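Local coordinates for glutathione S-transferase (Bombyx mori, PDB 4E8H), which binds glutathione and probably, like other members of its family, transfers it to electrophilic compounds, working as a homodimer, at residues Pro16-Val27 against Val160-Asn171. Numbering follows the deposited sequence.
Sequences PPCRAVMMTARV and VADITIVVTITN. With GSH (glutathione), chain F.
V167 and I163 drive into the helix P16-V27 as successive knobs into holes, and so join the thioredoxin-like N-terminal domain of this glutathione transferase to its all-helical C-terminal domain. The case illustrates how two domains share one core: the helix that follows the first strand of the thioredoxin-like sheet lies against V160-N171, their axes approaching to 8.7 Å and inclined at 136° to each other. They pass most closely at A20, whose CB rests on T164 CA and CB, both at 3.9 Å.

V167 fills the hole formed by P16, R19, A20 and M23. With CG1 anti to the backbone N (chi1 173°), its two methyls part: CG1 reaches P16 CB at 3.7 Å and packs over one face of the R19 guanidinium, displaced toward its rim, whereas CG2 meets M23 CE, brought round by the bend at the thioether. I163 enters the next hole, among A20, M23, T24 and V27. Its CG2 sits 3.6 Å from T24 OG1, a hydroxyl folded back to give a 2.8 Å hydrogen bond to A20 O; T24 N binds that same oxygen from the opposite face of the carbonyl. T24 OG1 is also hydrogen-bonded to Q75 NE2, so the polar atom beside the isoleucine is satisfied within the buried interface.

P17, near the start of its helix, belongs to the glutathione pocket. Midway along the contact, T164 is hydrogen-bonded to D106 and lies next to the glutathione-binding R72. At the P16 end, R19 reaches across to the C-terminal domain, where D205 forms a salt bridge with its NH2. Its guanidinium stands almost perpendicular to the N171 amide and takes OD1 end-on in its own plane: NH1 and NH2 each donate at 2.9 Å, NH1 along a lone pair and NH2 from above the carbonyl plane.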
ATOM      1  N   PRO B  16     -10.098   7.602  -9.503  1.00  8.41           N
ATOM      2  CA  PRO B  16      -8.659   7.391  -9.724  1.00  8.29           C
ATOM      3  C   PRO B  16      -8.182   5.924  -9.674  1.00  8.14           C
ATOM      4  O   PRO B  16      -7.490   5.496 -10.602  1.00  8.18           O
ATOM      5  CB  PRO B  16      -8.001   8.242  -8.631  1.00  8.26           C
ATOM      6  CG  PRO B  16      -8.989   9.323  -8.366  1.00  8.39           C
ATOM      7  CD  PRO B  16     -10.345   8.688  -8.533  1.00  8.40           C
ATOM      8  N   PRO B  17      -8.544   5.155  -8.617  1.00  8.00           N
ATOM      9  CA  PRO B  17      -8.123   3.749  -8.617  1.00  7.97           C
ATOM     10  C   PRO B  17      -8.684   2.919  -9.779  1.00  7.93           C
ATOM     11  O   PRO B  17      -7.968   2.067 -10.310  1.00  7.93           O
ATOM     12  CB  PRO B  17      -8.632   3.222  -7.266  1.00  7.97           C
ATOM     13  CG  PRO B  17      -9.677   4.183  -6.840  1.00  8.00           C
ATOM     14  CD  PRO B  17      -9.216   5.506  -7.351  1.00  8.01           C
ATOM     15  N   CYS B  18      -9.935   3.164 -10.174  1.00  7.92           N
ATOM     16  CA  CYS B  18     -10.515   2.488 -11.340  1.00  8.00           C
ATOM     17  C   CYS B  18      -9.709   2.776 -12.609  1.00  7.78           C
ATOM     18  O   CYS B  18      -9.441   1.870 -13.399  1.00  7.74           O
ATOM     19  CB  CYS B  18     -11.984   2.880 -11.532  1.00  8.06           C
ATOM     20  SG  CYS B  18     -13.078   2.334 -10.192  1.00  9.21           S
ATOM     21  N   ARG B  19      -9.310   4.036 -12.776  1.00  7.54           N
ATOM     22  CA  ARG B  19      -8.549   4.475 -13.944  1.00  7.41           C
ATOM     23  C   ARG B  19      -7.163   3.828 -14.050  1.00  7.38           C
ATOM     24  O   ARG B  19      -6.715   3.507 -15.151  1.00  7.23           O
ATOM     25  CB  ARG B  19      -8.448   6.000 -13.962  1.00  7.42           C
ATOM     26  CG  ARG B  19      -9.749   6.689 -14.370  1.00  7.57           C
ATOM     27  CD  ARG B  19      -9.881   8.078 -13.760  1.00  8.29           C
ATOM     28  NE  ARG B  19      -8.719   8.922 -14.024  1.00  8.98           N
ATOM     29  CZ  ARG B  19      -8.504  10.107 -13.458  1.00  9.36           C
ATOM     30  NH1 ARG B  19      -9.375  10.605 -12.587  1.00  9.73           N
ATOM     31  NH2 ARG B  19      -7.415  10.798 -13.759  1.00  9.15           N
ATOM     32  N   ALA B  20      -6.495   3.634 -12.913  1.00  7.42           N
ATOM     33  CA  ALA B  20      -5.209   2.933 -12.878  1.00  7.54           C
ATOM     34  C   ALA B  20      -5.358   1.484 -13.346  1.00  7.61           C
ATOM     35  O   ALA B  20      -4.532   0.987 -14.116  1.00  7.76           O
ATOM     36  CB  ALA B  20      -4.601   2.991 -11.480  1.00  7.48           C
ATOM     37  N   VAL B  21      -6.417   0.819 -12.885  1.00  7.63           N
ATOM     38  CA  VAL B  21      -6.704  -0.556 -13.292  1.00  7.54           C
ATOM     39  C   VAL B  21      -7.008  -0.640 -14.791  1.00  7.62           C
ATOM     40  O   VAL B  21      -6.462  -1.499 -15.488  1.00  7.43           O
ATOM     41  CB  VAL B  21      -7.868  -1.183 -12.474  1.00  7.57           C
ATOM     42  CG1 VAL B  21      -8.257  -2.549 -13.036  1.00  7.49           C
ATOM     43  CG2 VAL B  21      -7.489  -1.308 -11.005  1.00  7.45           C
ATOM     44  N   MET B  22      -7.860   0.263 -15.276  1.00  7.72           N
ATOM     45  CA  MET B  22      -8.312   0.249 -16.673  1.00  8.02           C
ATOM     46  C   MET B  22      -7.165   0.428 -17.667  1.00  7.83           C
ATOM     47  O   MET B  22      -7.131  -0.239 -18.700  1.00  7.80           O
ATOM     48  CB  MET B  22      -9.403   1.302 -16.908  1.00  8.25           C
ATOM     49  CG  MET B  22     -10.741   0.965 -16.255  1.00  9.73           C
ATOM     50  SD  MET B  22     -11.823   2.396 -16.050  1.00 13.33           S
ATOM     51  CE  MET B  22     -12.571   2.496 -17.672  1.00 12.54           C
ATOM     52  N   MET B  23      -6.231   1.322 -17.349  1.00  7.85           N
ATOM     53  CA  MET B  23      -5.048   1.527 -18.185  1.00  8.04           C
ATOM     54  C   MET B  23      -4.074   0.349 -18.108  1.00  8.04           C
ATOM     55  O   MET B  23      -3.432   0.017 -19.103  1.00  8.11           O
ATOM     56  CB  MET B  23      -4.336   2.837 -17.835  1.00  8.07           C
ATOM     57  CG  MET B  23      -5.045   4.093 -18.339  1.00  8.78           C
ATOM     58  SD  MET B  23      -4.069   5.607 -18.176  1.00 11.06           S
ATOM     59  CE  MET B  23      -3.955   5.777 -16.397  1.00 10.40           C
ATOM     60  N   THR B  24      -3.964  -0.277 -16.936  1.00  8.22           N
ATOM     61  CA  THR B  24      -3.120  -1.467 -16.785  1.00  8.43           C
ATOM     62  C   THR B  24      -3.640  -2.606 -17.662  1.00  8.71           C
ATOM     63  O   THR B  24      -2.857  -3.282 -18.332  1.00  8.67           O
ATOM     64  CB  THR B  24      -3.010  -1.930 -15.314  1.00  8.32           C
ATOM     65  OG1 THR B  24      -2.451  -0.875 -14.526  1.00  8.38           O
ATOM     66  CG2 THR B  24      -2.111  -3.161 -15.192  1.00  8.34           C
ATOM     67  N   ALA B  25      -4.959  -2.798 -17.663  1.00  9.13           N
ATOM     68  CA  ALA B  25      -5.604  -3.820 -18.490  1.00  9.65           C
ATOM     69  C   ALA B  25      -5.416  -3.579 -19.989  1.00 10.09           C
ATOM     70  O   ALA B  25      -5.255  -4.533 -20.755  1.00 10.11           O
ATOM     71  CB  ALA B  25      -7.082  -3.920 -18.151  1.00  9.55           C
ATOM     72  N   ARG B  26      -5.440  -2.313 -20.406  1.00 10.71           N
ATOM     73  CA  ARG B  26      -5.212  -1.967 -21.810  1.00 11.51           C
ATOM     74  C   ARG B  26      -3.791  -2.308 -22.255  1.00 11.96           C
ATOM     75  O   ARG B  26      -3.602  -2.905 -23.318  1.00 11.99           O
ATOM     76  CB  ARG B  26      -5.519  -0.488 -22.071  1.00 11.52           C
ATOM     77  CG  ARG B  26      -7.006  -0.139 -22.025  1.00 12.27           C
ATOM     78  CD  ARG B  26      -7.748  -0.638 -23.259  1.00 13.60           C
ATOM     79  NE  ARG B  26      -7.357   0.099 -24.459  1.00 14.74           N
ATOM     80  CZ  ARG B  26      -7.966   1.197 -24.900  1.00 15.24           C
ATOM     81  NH1 ARG B  26      -9.008   1.698 -24.246  1.00 15.22           N
ATOM     82  NH2 ARG B  26      -7.532   1.794 -26.001  1.00 15.50           N
ATOM     83  N   VAL B  27      -2.804  -1.943 -21.437  1.00 12.60           N
ATOM     84  CA  VAL B  27      -1.392  -2.229 -21.728  1.00 13.39           C
ATOM     85  C   VAL B  27      -1.141  -3.738 -21.837  1.00 14.07           C
ATOM     86  O   VAL B  27      -0.319  -4.183 -22.641  1.00 14.09           O
ATOM     87  CB  VAL B  27      -0.442  -1.573 -20.685  1.00 13.23           C
ATOM     88  CG1 VAL B  27       1.009  -2.007 -20.894  1.00 13.37           C
ATOM     89  CG2 VAL B  27      -0.539  -0.061 -20.755  1.00 13.12           C
ATOM     90  N   VAL B 160       3.711  -0.865 -13.448  1.00  8.85           N
ATOM     91  CA  VAL B 160       2.406  -0.558 -12.849  1.00  8.64           C
ATOM     92  C   VAL B 160       2.484   0.658 -11.920  1.00  8.46           C
ATOM     93  O   VAL B 160       1.499   1.383 -11.756  1.00  8.50           O
ATOM     94  CB  VAL B 160       1.784  -1.771 -12.098  1.00  8.65           C
ATOM     95  CG1 VAL B 160       1.378  -2.861 -13.083  1.00  8.66           C
ATOM     96  CG2 VAL B 160       2.740  -2.324 -11.034  1.00  8.72           C
ATOM     97  N   ALA B 161       3.661   0.877 -11.331  1.00  8.24           N
ATOM     98  CA  ALA B 161       3.898   2.028 -10.465  1.00  8.10           C
ATOM     99  C   ALA B 161       3.733   3.358 -11.208  1.00  8.00           C
ATOM    100  O   ALA B 161       3.102   4.276 -10.685  1.00  8.04           O
ATOM    101  CB  ALA B 161       5.265   1.932  -9.805  1.00  8.12           C
ATOM    102  N   ASP B 162       4.282   3.452 -12.422  1.00  7.76           N
ATOM    103  CA  ASP B 162       4.089   4.634 -13.279  1.00  7.68           C
ATOM    104  C   ASP B 162       2.620   4.860 -13.620  1.00  7.63           C
ATOM    105  O   ASP B 162       2.153   5.998 -13.638  1.00  7.58           O
ATOM    106  CB  ASP B 162       4.872   4.507 -14.587  1.00  7.62           C
ATOM    107  CG  ASP B 162       6.358   4.372 -14.366  1.00  7.77           C
ATOM    108  OD1 ASP B 162       7.026   5.399 -14.129  1.00  7.72           O
ATOM    109  OD2 ASP B 162       6.859   3.232 -14.437  1.00  8.16           O
ATOM    110  N   ILE B 163       1.905   3.771 -13.895  1.00  7.72           N
ATOM    111  CA  ILE B 163       0.505   3.841 -14.311  1.00  7.85           C
ATOM    112  C   ILE B 163      -0.405   4.405 -13.208  1.00  7.97           C
ATOM    113  O   ILE B 163      -1.237   5.271 -13.483  1.00  8.15           O
ATOM    114  CB  ILE B 163      -0.013   2.472 -14.862  1.00  7.85           C
ATOM    115  CG1 ILE B 163       0.831   2.029 -16.070  1.00  7.78           C
ATOM    116  CG2 ILE B 163      -1.500   2.555 -15.231  1.00  7.69           C
ATOM    117  CD1 ILE B 163       0.435   0.677 -16.676  1.00  7.41           C
ATOM    118  N   THR B 164      -0.241   3.945 -11.967  1.00  7.99           N
ATOM    119  CA  THR B 164      -1.076   4.452 -10.867  1.00  7.94           C
ATOM    120  C   THR B 164      -0.696   5.871 -10.419  1.00  7.92           C
ATOM    121  O   THR B 164      -1.573   6.685 -10.116  1.00  7.91           O
ATOM    122  CB  THR B 164      -1.159   3.473  -9.657  1.00  8.04           C
ATOM    123  OG1 THR B 164      -1.948   4.062  -8.614  1.00  8.08           O
ATOM    124  CG2 THR B 164       0.225   3.126  -9.118  1.00  7.79           C
ATOM    125  N   ILE B 165       0.605   6.156 -10.398  1.00  7.76           N
ATOM    126  CA  ILE B 165       1.109   7.484 -10.051  1.00  7.64           C
ATOM    127  C   ILE B 165       0.658   8.536 -11.080  1.00  7.68           C
ATOM    128  O   ILE B 165       0.264   9.644 -10.702  1.00  7.66           O
ATOM    129  CB  ILE B 165       2.657   7.473  -9.840  1.00  7.56           C
ATOM    130  CG1 ILE B 165       3.000   6.756  -8.525  1.00  7.53           C
ATOM    131  CG2 ILE B 165       3.230   8.893  -9.844  1.00  7.50           C
ATOM    132  CD1 ILE B 165       4.470   6.377  -8.357  1.00  7.07           C
ATOM    133  N   VAL B 166       0.683   8.174 -12.364  1.00  7.73           N
ATOM    134  CA  VAL B 166       0.307   9.103 -13.441  1.00  7.91           C
ATOM    135  C   VAL B 166      -1.152   9.584 -13.355  1.00  7.99           C
ATOM    136  O   VAL B 166      -1.464  10.689 -13.802  1.00  8.05           O
ATOM    137  CB  VAL B 166       0.658   8.552 -14.865  1.00  7.90           C
ATOM    138  CG1 VAL B 166      -0.472   7.707 -15.446  1.00  7.93           C
ATOM    139  CG2 VAL B 166       1.016   9.692 -15.814  1.00  8.08           C
ATOM    140  N   VAL B 167      -2.028   8.764 -12.772  1.00  8.04           N
ATOM    141  CA  VAL B 167      -3.422   9.160 -12.554  1.00  8.00           C
ATOM    142  C   VAL B 167      -3.490  10.432 -11.698  1.00  7.99           C
ATOM    143  O   VAL B 167      -4.228  11.368 -12.020  1.00  8.01           O
ATOM    144  CB  VAL B 167      -4.261   8.019 -11.912  1.00  8.06           C
ATOM    145  CG1 VAL B 167      -5.655   8.512 -11.540  1.00  8.07           C
ATOM    146  CG2 VAL B 167      -4.364   6.829 -12.859  1.00  7.90           C
ATOM    147  N   THR B 168      -2.697  10.459 -10.630  1.00  7.90           N
ATOM    148  CA  THR B 168      -2.640  11.591  -9.708  1.00  7.80           C
ATOM    149  C   THR B 168      -2.078  12.842 -10.379  1.00  7.75           C
ATOM    150  O   THR B 168      -2.580  13.952 -10.168  1.00  7.62           O
ATOM    151  CB  THR B 168      -1.823  11.224  -8.447  1.00  7.85           C
ATOM    152  OG1 THR B 168      -2.554  10.257  -7.686  1.00  8.09           O
ATOM    153  CG2 THR B 168      -1.560  12.445  -7.567  1.00  7.75           C
ATOM    154  N   ILE B 169      -1.041  12.651 -11.187  1.00  7.72           N
ATOM    155  CA  ILE B 169      -0.417  13.751 -11.910  1.00  7.76           C
ATOM    156  C   ILE B 169      -1.375  14.277 -12.981  1.00  7.76           C
ATOM    157  O   ILE B 169      -1.465  15.491 -13.191  1.00  7.79           O
ATOM    158  CB  ILE B 169       0.970  13.346 -12.487  1.00  7.80           C
ATOM    159  CG1 ILE B 169       1.899  12.841 -11.366  1.00  7.73           C
ATOM    160  CG2 ILE B 169       1.620  14.503 -13.246  1.00  7.92           C
ATOM    161  CD1 ILE B 169       2.090  13.804 -10.181  1.00  7.71           C
ATOM    162  N   THR B 170      -2.108  13.370 -13.628  1.00  7.73           N
ATOM    163  CA  THR B 170      -3.160  13.762 -14.567  1.00  7.82           C
ATOM    164  C   THR B 170      -4.236  14.604 -13.868  1.00  8.04           C
ATOM    165  O   THR B 170      -4.652  15.637 -14.399  1.00  8.05           O
ATOM    166  CB  THR B 170      -3.802  12.539 -15.270  1.00  7.85           C
ATOM    167  OG1 THR B 170      -2.790  11.806 -15.975  1.00  7.43           O
ATOM    168  CG2 THR B 170      -4.875  12.978 -16.270  1.00  7.65           C
ATOM    169  N   ASN B 171      -4.667  14.176 -12.681  1.00  8.14           N
ATOM    170  CA  ASN B 171      -5.683  14.918 -11.935  1.00  8.42           C
ATOM    171  C   ASN B 171      -5.253  16.339 -11.574  1.00  8.68           C
ATOM    172  O   ASN B 171      -5.985  17.292 -11.841  1.00  8.60           O
ATOM    173  CB  ASN B 171      -6.123  14.159 -10.681  1.00  8.33           C
ATOM    174  CG  ASN B 171      -7.038  12.990 -10.993  1.00  8.29           C
ATOM    175  OD1 ASN B 171      -7.808  13.019 -11.954  1.00  8.42           O
ATOM    176  ND2 ASN B 171      -6.960  11.952 -10.173  1.00  7.98           N
TER
HETATM  177  N1  GSH F 301      -7.350   2.017  -1.800  1.00  8.44           N
HETATM  178  CA1 GSH F 301      -8.482   1.684  -2.647  1.00  8.82           C
HETATM  179  C1  GSH F 301      -7.979   1.258  -3.997  1.00  8.57           C
HETATM  180  O11 GSH F 301      -6.846   1.612  -4.392  1.00  8.49           O
HETATM  181  O12 GSH F 301      -8.683   0.539  -4.741  1.00  8.41           O
HETATM  182  CB1 GSH F 301      -9.399   2.897  -2.786  1.00  9.43           C
HETATM  183  CG1 GSH F 301     -10.835   2.472  -3.090  1.00 10.48           C
HETATM  184  CD1 GSH F 301     -11.819   3.569  -2.743  1.00 11.27           C
HETATM  185  OE1 GSH F 301     -11.707   4.276  -1.528  1.00 11.70           O
HETATM  186  N2  GSH F 301     -12.780   3.820  -3.632  1.00 11.93           N
HETATM  187  CA2 GSH F 301     -13.843   4.775  -3.365  1.00 12.98           C
HETATM  188  C2  GSH F 301     -15.057   4.076  -2.834  1.00 13.25           C
HETATM  189  O2  GSH F 301     -15.326   2.763  -3.267  1.00 13.49           O
HETATM  190  CB2 GSH F 301     -14.201   5.516  -4.649  1.00 13.54           C
HETATM  191  SG2 GSH F 301     -12.842   6.536  -5.274  1.00 14.91           S
HETATM  192  N3  GSH F 301     -15.832   4.736  -1.971  1.00 13.62           N
HETATM  193  CA3 GSH F 301     -17.116   4.220  -1.520  1.00 14.17           C
HETATM  194  C3  GSH F 301     -16.997   3.378  -0.268  1.00 14.75           C
HETATM  195  O31 GSH F 301     -15.878   2.986   0.129  1.00 15.03           O
HETATM  196  O32 GSH F 301     -18.015   3.061   0.390  1.00 14.91           O